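Local atomic coordinates of hemolysin (Streptococcus suis, PDB entry 3HVN), a protein that probably lyses host cells by binding cholesterol-containing membranes, changing shape on them and inserting as a large oligomeric pore. Residues N175-L180 with F227-Y231; Y182-M186 with V291-K296; G218-V222 with E283-S288; S273-S277 with I323-D327; T317-Y322 with T333-I339. The protein carries 1 engineered substitution. Residue numbers count along the deposited sequence, not the author numbering.

Overall arrangement
Contacts 1, 3, 4 and 5 pair strands of one antiparallel sheet, in the order 179-186, 221-236, 276-284, 318-324, 333-338; contact 2 lays helix 291-300 against it. Contacts 1 and 3 lie far apart along strand 221-236, their centres about 30 Å from each other, whereas contact 4 adjoins contact 1, their centres about 9 Å apart, through Tyr231 N to Tyr274 O and Gln229 N to Arg276 O, each 2.8 Å. Contacts 3 and 5 meet at Glu283 N to Ser318 O, 2.8 Å, and contact 2 touches both through Phe295. The hexafluoropropanol site takes Asp327 from contact 4 and Thr333 from contact 5, while the side chain of Gln229 of contact 1 stays about 9 Å from the ligand.

Contact 1 (N175-L180 with F227-Y231); sequences NTQAEL and FKQIY
Leu180, with chi1 m and chi2 t, lays its CD2 methyl against the ring of Phe227, 3.7 Å from CZ; the t rotamer of Phe227 brings that ring across to meet it. The strands run antiparallel. Glu179 and Ile230 form a hydrogen-bonded pair (CA-CA 4.8 Å), with Glu179 N to Ile230 O and Ile230 N to Glu179 O both 2.8 Å; Leu180 and Gln229 form the next, non-hydrogen-bonded pair, also 4.8 Å between CA atoms. Leu180 CA approaches Lys228 O at 3.4 Å in a CA-H...O contact. This joins neighbouring strands 179-186 and 221-236 of the bent central sheet of a cholesterol-dependent cytolysin. Before the pairing begins, the chain loops through Thr176 (phi/psi 52/-107), and Ala178 CB packs 3.9 Å from Tyr231 CD2. Asn175 OD1 lies at the edge of the Tyr231 ring, 3.1 Å from CD2. At Tyr231 (phi/psi -87/-44) the chain turns a corner. Gln229 NE2 and Tyr231 OH both bond to Ala350 O, and Lys228 makes a salt bridge with Asp183.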
# COMPACT_ATOMS: atom_id res chain seq x y z
N ASN A 175 -4.44 26.40 -5.82
CA ASN A 175 -5.09 26.44 -7.13
C ASN A 175 -6.14 25.36 -7.30
O ASN A 175 -5.87 24.30 -7.86
CB ASN A 175 -4.05 26.35 -8.25
CG ASN A 175 -3.09 25.19 -8.07
OD1 ASN A 175 -2.44 25.07 -7.03
ND2 ASN A 175 -2.99 24.35 -9.09
N THR A 176 -7.35 25.63 -6.80
CA THR A 176 -8.46 24.69 -6.90
C THR A 176 -8.07 23.31 -6.37
O THR A 176 -7.94 23.11 -5.17
CB THR A 176 -8.97 24.56 -8.35
OG1 THR A 176 -9.10 25.87 -8.93
CG2 THR A 176 -10.33 23.87 -8.38
N GLN A 177 -7.89 22.36 -7.29
CA GLN A 177 -7.51 21.01 -6.91
C GLN A 177 -6.29 20.54 -7.70
O GLN A 177 -6.42 20.01 -8.80
CB GLN A 177 -8.68 20.04 -7.12
CG GLN A 177 -8.40 18.62 -6.65
CD GLN A 177 -9.59 17.70 -6.83
OE1 GLN A 177 -10.61 18.09 -7.41
NE2 GLN A 177 -9.48 16.48 -6.33
N ALA A 178 -5.11 20.74 -7.12
CA ALA A 178 -3.86 20.29 -7.73
C ALA A 178 -3.95 18.80 -8.05
O ALA A 178 -4.72 18.08 -7.43
CB ALA A 178 -2.69 20.58 -6.81
N GLU A 179 -3.15 18.34 -9.01
CA GLU A 179 -3.23 16.94 -9.42
C GLU A 179 -2.76 16.00 -8.32
O GLU A 179 -1.58 15.99 -7.95
CB GLU A 179 -2.44 16.70 -10.71
CG GLU A 179 -3.21 17.02 -11.98
CD GLU A 179 -4.21 15.94 -12.35
OE1 GLU A 179 -4.12 14.83 -11.79
OE2 GLU A 179 -5.08 16.20 -13.21
N LEU A 180 -3.68 15.19 -7.81
CA LEU A 180 -3.38 14.24 -6.75
C LEU A 180 -2.87 12.92 -7.32
O LEU A 180 -3.63 12.16 -7.92
CB LEU A 180 -4.63 13.98 -5.90
CG LEU A 180 -5.31 15.20 -5.28
CD1 LEU A 180 -6.56 14.78 -4.52
CD2 LEU A 180 -4.36 15.96 -4.38
N PHE A 227 1.82 10.15 -1.55
CA PHE A 227 0.84 11.18 -1.85
C PHE A 227 1.52 12.35 -2.54
O PHE A 227 2.18 13.17 -1.90
CB PHE A 227 0.13 11.65 -0.58
CG PHE A 227 -0.97 12.64 -0.83
CD1 PHE A 227 -0.74 14.00 -0.71
CD2 PHE A 227 -2.23 12.21 -1.20
CE1 PHE A 227 -1.75 14.91 -0.94
CE2 PHE A 227 -3.25 13.12 -1.43
CZ PHE A 227 -3.01 14.47 -1.30
N LYS A 228 1.37 12.41 -3.86
CA LYS A 228 1.88 13.53 -4.63
C LYS A 228 0.77 14.54 -4.89
O LYS A 228 -0.38 14.18 -5.10
CB LYS A 228 2.50 13.05 -5.95
CG LYS A 228 3.98 12.70 -5.85
CD LYS A 228 4.53 12.22 -7.18
CE LYS A 228 4.45 10.71 -7.30
NZ LYS A 228 3.09 10.18 -7.01
N GLN A 229 1.14 15.82 -4.86
CA GLN A 229 0.19 16.90 -5.06
C GLN A 229 0.77 17.89 -6.04
O GLN A 229 1.36 18.90 -5.65
CB GLN A 229 -0.11 17.58 -3.72
CG GLN A 229 -1.11 18.72 -3.80
CD GLN A 229 -1.33 19.38 -2.46
OE1 GLN A 229 -0.84 18.92 -1.43
NE2 GLN A 229 -2.07 20.48 -2.46
N ILE A 230 0.62 17.61 -7.33
CA ILE A 230 1.25 18.44 -8.36
C ILE A 230 0.49 19.75 -8.56
O ILE A 230 -0.73 19.75 -8.79
CB ILE A 230 1.42 17.69 -9.70
CG1 ILE A 230 2.81 17.93 -10.26
CG2 ILE A 230 0.37 18.11 -10.71
CD1 ILE A 230 3.91 17.60 -9.29
N TYR A 231 1.22 20.85 -8.44
CA TYR A 231 0.67 22.18 -8.67
C TYR A 231 0.79 22.53 -10.15
O TYR A 231 -0.15 23.06 -10.74
CB TYR A 231 1.41 23.22 -7.83
CG TYR A 231 1.14 23.12 -6.34
CD1 TYR A 231 2.15 22.76 -5.46
CD2 TYR A 231 -0.12 23.38 -5.83
CE1 TYR A 231 1.91 22.67 -4.10
CE2 TYR A 231 -0.37 23.29 -4.47
CZ TYR A 231 0.65 22.93 -3.61
OH TYR A 231 0.41 22.84 -2.26

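Contact 2 (Y182-M186 with V291-K296); sequences YDETM and VQAAFK
Strand 182-186 is extended, helix 291-296 regular, with Phe295 N to Val291 O and Lys296 N to Gln292 O both 2.8 Å. Their axes approach to 10.1 Å and their directions differ by 148°, so the helix runs roughly antiparallel to the strand; the nearest CA pairs are Glu184 with Lys296 (7.5 Å) and Met186 with Gln292 (7.8 Å). Side chains bridge this gap. Tyr182, chi1 t, stretches out to place OH 3.4 Å from Lys296 CA and 3.6 Å from Lys296 CG, while Lys296 is fully extended, all four chi angles t. Glu184, chi1 and chi2 both p, bends along the strand toward Gln292, bringing OE1 to 2.7 Å from Gln292 NE2, at too poor an angle for a hydrogen bond. Gln292, chi1 t and chi2 near 92°, turns its amide between Glu184 and Met186. Met186, m in all three chi angles, curls its CE to 4.1 Å from Val291 CG1 and to the edge of the Phe295 ring, 4.3 Å from CE2; its CG lies 3.3 Å from Gln292 OE1. As in related cytolysins, the helix probably belongs to a cluster that refolds into a transmembrane hairpin. Phe295 also packs on strands 276-284 and 221-236, while Thr185 touches helix 190-196.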
# COMPACT_ATOMS: atom_id res chain seq x y z
N TYR A 182 -1.80 9.60 -6.14
CA TYR A 182 -1.85 8.74 -4.97
C TYR A 182 -1.30 7.35 -5.27
O TYR A 182 -1.84 6.63 -6.12
CB TYR A 182 -3.30 8.64 -4.48
CG TYR A 182 -3.51 7.76 -3.27
CD1 TYR A 182 -3.40 8.28 -1.99
CD2 TYR A 182 -3.85 6.42 -3.41
CE1 TYR A 182 -3.60 7.48 -0.88
CE2 TYR A 182 -4.05 5.62 -2.31
CZ TYR A 182 -3.92 6.15 -1.04
OH TYR A 182 -4.12 5.35 0.06
N ASP A 183 -0.23 6.97 -4.58
CA ASP A 183 0.39 5.66 -4.80
C ASP A 183 0.51 4.85 -3.51
O ASP A 183 1.51 4.92 -2.81
CB ASP A 183 1.77 5.83 -5.43
CG ASP A 183 1.71 6.54 -6.77
OD1 ASP A 183 0.67 6.43 -7.46
OD2 ASP A 183 2.71 7.20 -7.14
N GLU A 184 -0.52 4.06 -3.21
CA GLU A 184 -0.55 3.27 -1.98
C GLU A 184 0.00 1.86 -2.18
O GLU A 184 0.03 1.35 -3.30
CB GLU A 184 -1.98 3.19 -1.44
CG GLU A 184 -2.96 2.46 -2.35
CD GLU A 184 -2.84 0.95 -2.26
OE1 GLU A 184 -2.30 0.45 -1.26
OE2 GLU A 184 -3.30 0.26 -3.20
N THR A 185 0.45 1.25 -1.09
CA THR A 185 0.88 -0.15 -1.12
C THR A 185 1.24 -0.66 0.27
O THR A 185 1.96 -0.01 1.02
CB THR A 185 2.09 -0.35 -2.05
OG1 THR A 185 2.49 -1.73 -2.03
CG2 THR A 185 3.26 0.52 -1.61
N MET A 186 0.73 -1.84 0.61
CA MET A 186 1.05 -2.47 1.89
C MET A 186 2.52 -2.84 1.94
O MET A 186 3.08 -3.32 0.95
CB MET A 186 0.18 -3.70 2.12
CG MET A 186 -1.32 -3.43 2.12
SD MET A 186 -1.80 -2.23 3.37
CE MET A 186 -1.14 -2.99 4.85
N VAL A 291 -8.49 -3.35 6.31
CA VAL A 291 -7.34 -2.47 6.50
C VAL A 291 -7.07 -1.58 5.29
O VAL A 291 -7.04 -0.36 5.41
CB VAL A 291 -6.06 -3.27 6.82
CG1 VAL A 291 -4.82 -2.45 6.50
CG2 VAL A 291 -6.06 -3.68 8.28
N GLN A 292 -6.88 -2.20 4.12
CA GLN A 292 -6.63 -1.46 2.89
C GLN A 292 -7.61 -0.30 2.75
O GLN A 292 -7.22 0.88 2.73
CB GLN A 292 -6.77 -2.40 1.68
CG GLN A 292 -6.14 -1.88 0.40
CD GLN A 292 -4.70 -2.34 0.23
OE1 GLN A 292 -4.32 -3.39 0.73
NE2 GLN A 292 -3.91 -1.54 -0.48
N ALA A 293 -8.89 -0.64 2.66
CA ALA A 293 -9.96 0.34 2.54
C ALA A 293 -9.86 1.39 3.64
O ALA A 293 -9.96 2.58 3.38
CB ALA A 293 -11.32 -0.35 2.59
N ALA A 294 -9.67 0.93 4.88
CA ALA A 294 -9.52 1.84 6.01
C ALA A 294 -8.45 2.89 5.72
O ALA A 294 -8.72 4.09 5.76
CB ALA A 294 -9.19 1.06 7.27
N PHE A 295 -7.24 2.43 5.43
CA PHE A 295 -6.12 3.32 5.14
C PHE A 295 -6.41 4.24 3.96
O PHE A 295 -6.30 5.45 4.07
CB PHE A 295 -4.83 2.53 4.87
CG PHE A 295 -4.21 1.94 6.10
CD1 PHE A 295 -4.40 2.53 7.34
CD2 PHE A 295 -3.42 0.81 6.02
CE1 PHE A 295 -3.83 1.99 8.47
CE2 PHE A 295 -2.83 0.27 7.15
CZ PHE A 295 -3.04 0.86 8.38
N LYS A 296 -6.79 3.65 2.83
CA LYS A 296 -7.05 4.44 1.63
C LYS A 296 -8.09 5.52 1.90
O LYS A 296 -7.84 6.71 1.70
CB LYS A 296 -7.50 3.54 0.48
CG LYS A 296 -7.44 4.20 -0.89
CD LYS A 296 -7.66 3.19 -2.00
CE LYS A 296 -7.47 3.83 -3.37
NZ LYS A 296 -7.63 2.84 -4.47

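Contact 3 (G218-V222 with E283-S288); sequences GEKQV and ETSSRS
Backbone hydrogen bonds set the register. Gln221 and Thr284 form an antiparallel hydrogen-bonded pair, CA-CA 5.3 Å, with Gln221 N to Thr284 O and Thr284 N to Gln221 O both 2.8 Å; Val222 and Glu283 follow as a non-hydrogen-bonded pair with CA atoms 4.1 Å apart. A CA-H...O contact from Glu283 CA to Gln221 O, 3.5 Å, supplements them. Van der Waals packing comes next: Val222 CB lies 4.1 Å from Glu283 CB on the face these two share. On the face of Gln221 and Thr284, Gln221, chi1 and chi2 t, extends toward the main chain of Arg287 and Ser288. Beyond the paired residues, Lys220, chi1 and chi2 both m, bends so that CD rests 4.0 Å from Ser285 CB. Charge plays a looser part, since Lys220 NZ stays 4.1 Å from Glu283 OE1, beyond a salt bridge. Gly218 (phi/psi 97/9) is the C-prime residue of the Schellman motif that closes the helix before it; a side chain there would jam against the preceding carbonyl. The pairing lies where one helical cluster passes into strand 221-236 and strand 276-284 passes into the other; in this family both clusters probably become membrane hairpins. Thr284 and Ser286 pack on helices 291-300 and 312-315, Glu283 bonds through its backbone to Ser318 of the next strand, and Ser288 OG reaches Ser387 O of the long strand 376-401.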
# COMPACT_ATOMS: atom_id res chain seq x y z
N GLY A 218 3.56 -10.77 11.86
CA GLY A 218 2.11 -10.69 11.80
C GLY A 218 1.51 -9.85 12.91
O GLY A 218 0.29 -9.82 13.10
N GLU A 219 2.37 -9.16 13.66
CA GLU A 219 1.91 -8.31 14.75
C GLU A 219 1.25 -7.04 14.22
O GLU A 219 0.04 -6.85 14.36
CB GLU A 219 3.08 -7.94 15.67
CG GLU A 219 3.72 -9.12 16.38
CD GLU A 219 4.93 -8.72 17.19
OE1 GLU A 219 5.55 -7.68 16.88
OE2 GLU A 219 5.27 -9.45 18.15
N LYS A 220 2.06 -6.17 13.62
CA LYS A 220 1.57 -4.91 13.08
C LYS A 220 1.27 -5.01 11.60
O LYS A 220 1.77 -5.91 10.91
CB LYS A 220 2.61 -3.81 13.31
CG LYS A 220 2.74 -3.34 14.76
CD LYS A 220 1.68 -2.31 15.10
CE LYS A 220 1.98 -1.64 16.43
NZ LYS A 220 1.09 -0.48 16.69
N GLN A 221 0.45 -4.09 11.10
CA GLN A 221 0.19 -3.99 9.67
C GLN A 221 0.44 -2.55 9.22
O GLN A 221 -0.09 -1.60 9.81
CB GLN A 221 -1.24 -4.43 9.34
CG GLN A 221 -1.47 -4.69 7.86
CD GLN A 221 -2.69 -5.56 7.60
OE1 GLN A 221 -3.35 -6.01 8.54
NE2 GLN A 221 -2.99 -5.80 6.33
N VAL A 222 1.25 -2.40 8.18
CA VAL A 222 1.66 -1.07 7.73
C VAL A 222 1.52 -0.88 6.22
O VAL A 222 1.89 -1.74 5.42
CB VAL A 222 3.12 -0.76 8.13
CG1 VAL A 222 4.05 -1.86 7.66
CG2 VAL A 222 3.55 0.58 7.56
N GLU A 283 1.06 2.78 10.17
CA GLU A 283 1.06 1.51 10.89
C GLU A 283 -0.12 1.38 11.85
O GLU A 283 -0.52 2.35 12.51
CB GLU A 283 2.39 1.29 11.63
CG GLU A 283 2.58 2.17 12.85
CD GLU A 283 3.57 1.58 13.84
OE1 GLU A 283 3.80 0.36 13.79
OE2 GLU A 283 4.11 2.35 14.67
N THR A 284 -0.67 0.17 11.91
CA THR A 284 -1.81 -0.13 12.78
C THR A 284 -1.76 -1.58 13.24
O THR A 284 -1.37 -2.47 12.49
CB THR A 284 -3.15 0.12 12.06
OG1 THR A 284 -3.19 1.48 11.59
CG2 THR A 284 -4.31 -0.12 13.00
N SER A 285 -2.16 -1.81 14.49
CA SER A 285 -2.15 -3.16 15.06
C SER A 285 -3.42 -3.92 14.71
O SER A 285 -3.78 -4.89 15.38
CB SER A 285 -1.97 -3.09 16.57
OG SER A 285 -1.84 -4.39 17.13
N SER A 286 -4.11 -3.48 13.66
CA SER A 286 -5.34 -4.11 13.23
C SER A 286 -5.07 -5.46 12.57
O SER A 286 -3.92 -5.84 12.38
CB SER A 286 -6.09 -3.20 12.25
OG SER A 286 -5.27 -2.86 11.15
N ARG A 287 -6.14 -6.17 12.22
CA ARG A 287 -6.01 -7.45 11.54
C ARG A 287 -6.02 -7.29 10.03
O ARG A 287 -5.82 -6.19 9.52
CB ARG A 287 -7.12 -8.41 11.98
CG ARG A 287 -6.71 -9.34 13.10
CD ARG A 287 -5.43 -10.08 12.73
NE ARG A 287 -4.95 -10.93 13.81
CZ ARG A 287 -4.24 -10.49 14.85
NH1 ARG A 287 -3.94 -9.20 14.95
NH2 ARG A 287 -3.84 -11.34 15.78
N SER A 288 -6.24 -8.38 9.32
CA SER A 288 -6.24 -8.36 7.86
C SER A 288 -7.65 -8.21 7.31
O SER A 288 -8.00 -8.81 6.29
CB SER A 288 -5.60 -9.63 7.31
OG SER A 288 -6.34 -10.78 7.69

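Contact 4 (S273-S277 with I323-D327); sequences SYGRS and IFGGD. With CFH (1,1,1,3,3,3-hexafluoropropan-2-ol), chain B.
Two consecutive glycines, Gly325 (phi/psi 108/154) and Gly326 (80/-76), press bare backbone against a corner in the facing chain: an ideal CB on Gly325 would sit 2.4 Å from Gly275 O, and one on Gly326 2.1 Å from Arg276 CD. Gly325 CA comes 3.7 Å from Gly275 O, and Gly326 CA 3.5 Å from Arg276 CG. Ser277 and Phe324 form an antiparallel hydrogen-bonded pair, with Ser277 N to Phe324 O and Phe324 N to Ser277 O both 2.8 Å. The ring of Phe324, chi1 p, swings beneath Ser277 in a CH-pi contact, Ser277 CB 3.6 Å from its centroid. In this bent cytolysin sheet the corner at Gly275 divides strand 266-274 from 276-284, which pairs with 318-324. Arg276 (m, t, p) curves past the glycines, putting NE 3.0 Å from Gly325 O and NH2 3.5 Å from Ile323 CD1; NH1 bonds weakly to Gln229 OE1. Asp327 OD2 lies 2.8 Å from F9 of the bound hexafluoropropanol, whose pocket also includes Thr333 and Ile345.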
# COMPACT_ATOMS: atom_id res chain seq x y z
N SER A 273 7.30 17.55 -13.20
CA SER A 273 6.13 17.88 -12.40
C SER A 273 6.53 18.56 -11.10
O SER A 273 7.35 18.06 -10.34
CB SER A 273 5.32 16.61 -12.12
OG SER A 273 4.86 16.02 -13.32
N TYR A 274 5.92 19.72 -10.84
CA TYR A 274 6.21 20.49 -9.64
C TYR A 274 4.99 20.60 -8.73
O TYR A 274 3.92 21.05 -9.15
CB TYR A 274 6.71 21.89 -10.01
CG TYR A 274 8.03 21.91 -10.74
CD1 TYR A 274 8.08 21.77 -12.12
CD2 TYR A 274 9.22 22.07 -10.05
CE1 TYR A 274 9.29 21.78 -12.79
CE2 TYR A 274 10.43 22.09 -10.71
CZ TYR A 274 10.46 21.94 -12.08
OH TYR A 274 11.67 21.96 -12.74
N GLY A 275 5.17 20.19 -7.48
CA GLY A 275 4.12 20.23 -6.48
C GLY A 275 4.64 19.86 -5.10
O GLY A 275 5.76 20.22 -4.73
N ARG A 276 3.83 19.13 -4.34
CA ARG A 276 4.22 18.67 -3.01
C ARG A 276 4.26 17.15 -2.94
O ARG A 276 3.25 16.49 -3.15
CB ARG A 276 3.25 19.20 -1.95
CG ARG A 276 3.31 20.69 -1.73
CD ARG A 276 2.49 21.09 -0.50
NE ARG A 276 3.05 20.54 0.73
CZ ARG A 276 2.65 19.39 1.28
NH1 ARG A 276 1.70 18.67 0.71
NH2 ARG A 276 3.22 18.97 2.41
N SER A 277 5.43 16.60 -2.63
CA SER A 277 5.55 15.15 -2.49
C SER A 277 5.52 14.74 -1.03
O SER A 277 6.28 15.26 -0.21
CB SER A 277 6.82 14.64 -3.16
OG SER A 277 6.83 13.23 -3.24
N ILE A 323 7.81 14.58 3.98
CA ILE A 323 7.21 15.51 3.04
C ILE A 323 8.22 16.50 2.48
O ILE A 323 9.19 16.86 3.16
CB ILE A 323 6.03 16.29 3.69
CG1 ILE A 323 6.53 17.54 4.41
CG2 ILE A 323 5.25 15.39 4.64
CD1 ILE A 323 6.51 18.80 3.57
N PHE A 324 8.00 16.93 1.24
CA PHE A 324 8.81 17.99 0.66
C PHE A 324 8.08 18.70 -0.48
O PHE A 324 7.40 18.07 -1.29
CB PHE A 324 10.18 17.48 0.20
CG PHE A 324 10.11 16.45 -0.90
CD1 PHE A 324 10.02 15.10 -0.60
CD2 PHE A 324 10.17 16.84 -2.23
CE1 PHE A 324 9.97 14.16 -1.61
CE2 PHE A 324 10.11 15.90 -3.24
CZ PHE A 324 10.02 14.56 -2.93
N GLY A 325 8.22 20.03 -0.52
CA GLY A 325 7.54 20.85 -1.50
C GLY A 325 6.41 21.65 -0.88
O GLY A 325 5.85 21.26 0.14
N GLY A 326 6.08 22.78 -1.50
CA GLY A 326 5.00 23.62 -1.03
C GLY A 326 5.39 24.51 0.14
O GLY A 326 5.60 25.71 -0.03
N ASP A 327 5.49 23.91 1.32
CA ASP A 327 5.85 24.66 2.53
C ASP A 327 7.22 25.31 2.39
O ASP A 327 7.45 26.40 2.92
CB ASP A 327 5.81 23.74 3.76
CG ASP A 327 6.83 22.62 3.68
OD1 ASP A 327 7.19 22.20 2.56
OD2 ASP A 327 7.27 22.15 4.75
F7 CFH B . 4.12 20.53 10.29
C1 CFH B . 3.54 21.06 9.23
F5 CFH B . 2.54 20.29 8.86
F6 CFH B . 3.08 22.26 9.54
C2 CFH B . 4.56 21.17 8.10
O4 CFH B . 5.32 19.96 8.02
C3 CFH B . 3.85 21.41 6.77
F10 CFH B . 2.96 22.37 6.91
F8 CFH B . 3.24 20.30 6.39
F9 CFH B . 4.73 21.75 5.86

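Contact 5 (T317-Y322 with T333-I339); sequences TSFSAY and TVVSGNI
Thr317 starts the pairing, its O taking a weak hydrogen bond from Ile339 N at 2.8 Å just where strand 333-338 passes into helix 339-350. Ser318 faces Asn338 (CA-CA 4.7 Å), its CA 3.5 Å from Gly337 O. Phe319 and Gly337 are a hydrogen-bonded pair, N to O 2.8 Å each way; with chi1 p, the Phe319 ring folds over Gly337 so that Gly337 N lies over its face, and its CZ reaches Val335 CG1 at 4.2 Å. Ser320 faces Ser336 closely, CA-CA 3.8 Å. Ala321 and Val335, again a hydrogen-bonded pair, join N to O at 2.8 Å each way. Tyr322, chi1 t, packs CD2 3.7 Å from Val334 CG2, and Thr333 touches the bound hexafluoropropanol. The axes of the two strand segments approach to 4.5 Å, with 173° between their directions, in an antiparallel hairpin; in related cytolysins the short second strand shields the first's edge until oligomerisation. Strand 318-324 also pairs with 276-284, and Phe319 and Val335 pack on helix 339-350.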
# COMPACT_ATOMS: atom_id res chain seq x y z
N THR A 317 -4.19 4.11 14.27
CA THR A 317 -3.35 4.47 13.13
C THR A 317 -2.21 5.41 13.52
O THR A 317 -2.40 6.63 13.63
CB THR A 317 -4.16 5.11 12.00
OG1 THR A 317 -5.31 5.78 12.54
CG2 THR A 317 -4.63 4.06 11.01
N SER A 318 -1.03 4.84 13.72
CA SER A 318 0.16 5.63 14.01
C SER A 318 0.97 5.81 12.73
O SER A 318 1.31 4.83 12.07
CB SER A 318 1.00 4.98 15.10
OG SER A 318 1.07 3.57 14.93
N PHE A 319 1.26 7.05 12.38
CA PHE A 319 1.87 7.34 11.09
C PHE A 319 3.22 8.05 11.21
O PHE A 319 3.58 8.56 12.26
CB PHE A 319 0.93 8.19 10.23
CG PHE A 319 1.08 9.67 10.45
CD1 PHE A 319 1.78 10.45 9.54
CD2 PHE A 319 0.54 10.28 11.57
CE1 PHE A 319 1.93 11.81 9.74
CE2 PHE A 319 0.68 11.64 11.77
CZ PHE A 319 1.37 12.40 10.86
N SER A 320 3.95 8.06 10.10
CA SER A 320 5.19 8.82 9.99
C SER A 320 5.39 9.24 8.54
O SER A 320 5.48 8.39 7.65
CB SER A 320 6.38 7.98 10.47
OG SER A 320 6.60 6.87 9.62
N ALA A 321 5.44 10.54 8.30
CA ALA A 321 5.46 11.06 6.94
C ALA A 321 6.73 11.85 6.61
O ALA A 321 7.22 12.65 7.41
CB ALA A 321 4.22 11.91 6.68
N TYR A 322 7.24 11.61 5.40
CA TYR A 322 8.35 12.38 4.86
C TYR A 322 7.81 13.27 3.75
O TYR A 322 7.40 12.78 2.69
CB TYR A 322 9.43 11.44 4.31
CG TYR A 322 10.59 12.14 3.64
CD1 TYR A 322 10.52 12.53 2.31
CD2 TYR A 322 11.76 12.40 4.34
CE1 TYR A 322 11.58 13.16 1.69
CE2 TYR A 322 12.83 13.03 3.73
CZ TYR A 322 12.73 13.41 2.41
OH TYR A 322 13.79 14.05 1.80
N THR A 333 10.67 17.69 5.39
CA THR A 333 10.17 17.62 6.75
C THR A 333 9.65 16.23 7.10
O THR A 333 8.87 15.64 6.34
CB THR A 333 9.05 18.65 7.01
OG1 THR A 333 9.57 19.97 6.80
CG2 THR A 333 8.52 18.53 8.43
N VAL A 334 10.09 15.71 8.24
CA VAL A 334 9.64 14.40 8.72
C VAL A 334 8.72 14.57 9.92
O VAL A 334 9.09 15.22 10.91
CB VAL A 334 10.83 13.51 9.12
CG1 VAL A 334 10.33 12.21 9.74
CG2 VAL A 334 11.72 13.24 7.92
N VAL A 335 7.53 13.98 9.85
CA VAL A 335 6.57 14.10 10.95
C VAL A 335 5.95 12.76 11.33
O VAL A 335 5.18 12.18 10.56
CB VAL A 335 5.44 15.09 10.61
CG1 VAL A 335 4.45 15.16 11.76
CG2 VAL A 335 6.01 16.46 10.29
N SER A 336 6.27 12.28 12.52
CA SER A 336 5.66 11.08 13.06
C SER A 336 4.55 11.48 14.03
O SER A 336 4.65 12.50 14.71
CB SER A 336 6.69 10.22 13.78
OG SER A 336 7.75 9.85 12.90
N GLY A 337 3.49 10.67 14.09
CA GLY A 337 2.39 10.97 14.99
C GLY A 337 1.16 10.10 14.81
O GLY A 337 1.27 8.91 14.48
N ASN A 338 -0.00 10.69 15.02
CA ASN A 338 -1.26 9.95 15.04
C ASN A 338 -2.16 10.25 13.84
O ASN A 338 -1.99 11.27 13.16
CB ASN A 338 -2.01 10.24 16.34
CG ASN A 338 -3.03 9.17 16.69
OD1 ASN A 338 -3.11 8.14 16.02
ND2 ASN A 338 -3.81 9.41 17.74
N ILE A 339 -3.10 9.35 13.60
CA ILE A 339 -4.10 9.53 12.55
C ILE A 339 -4.56 10.98 12.37
O ILE A 339 -4.40 11.56 11.29
CB ILE A 339 -5.34 8.65 12.81
CG1 ILE A 339 -6.47 9.01 11.84
CG2 ILE A 339 -5.80 8.78 14.26
CD1 ILE A 339 -6.15 8.72 10.39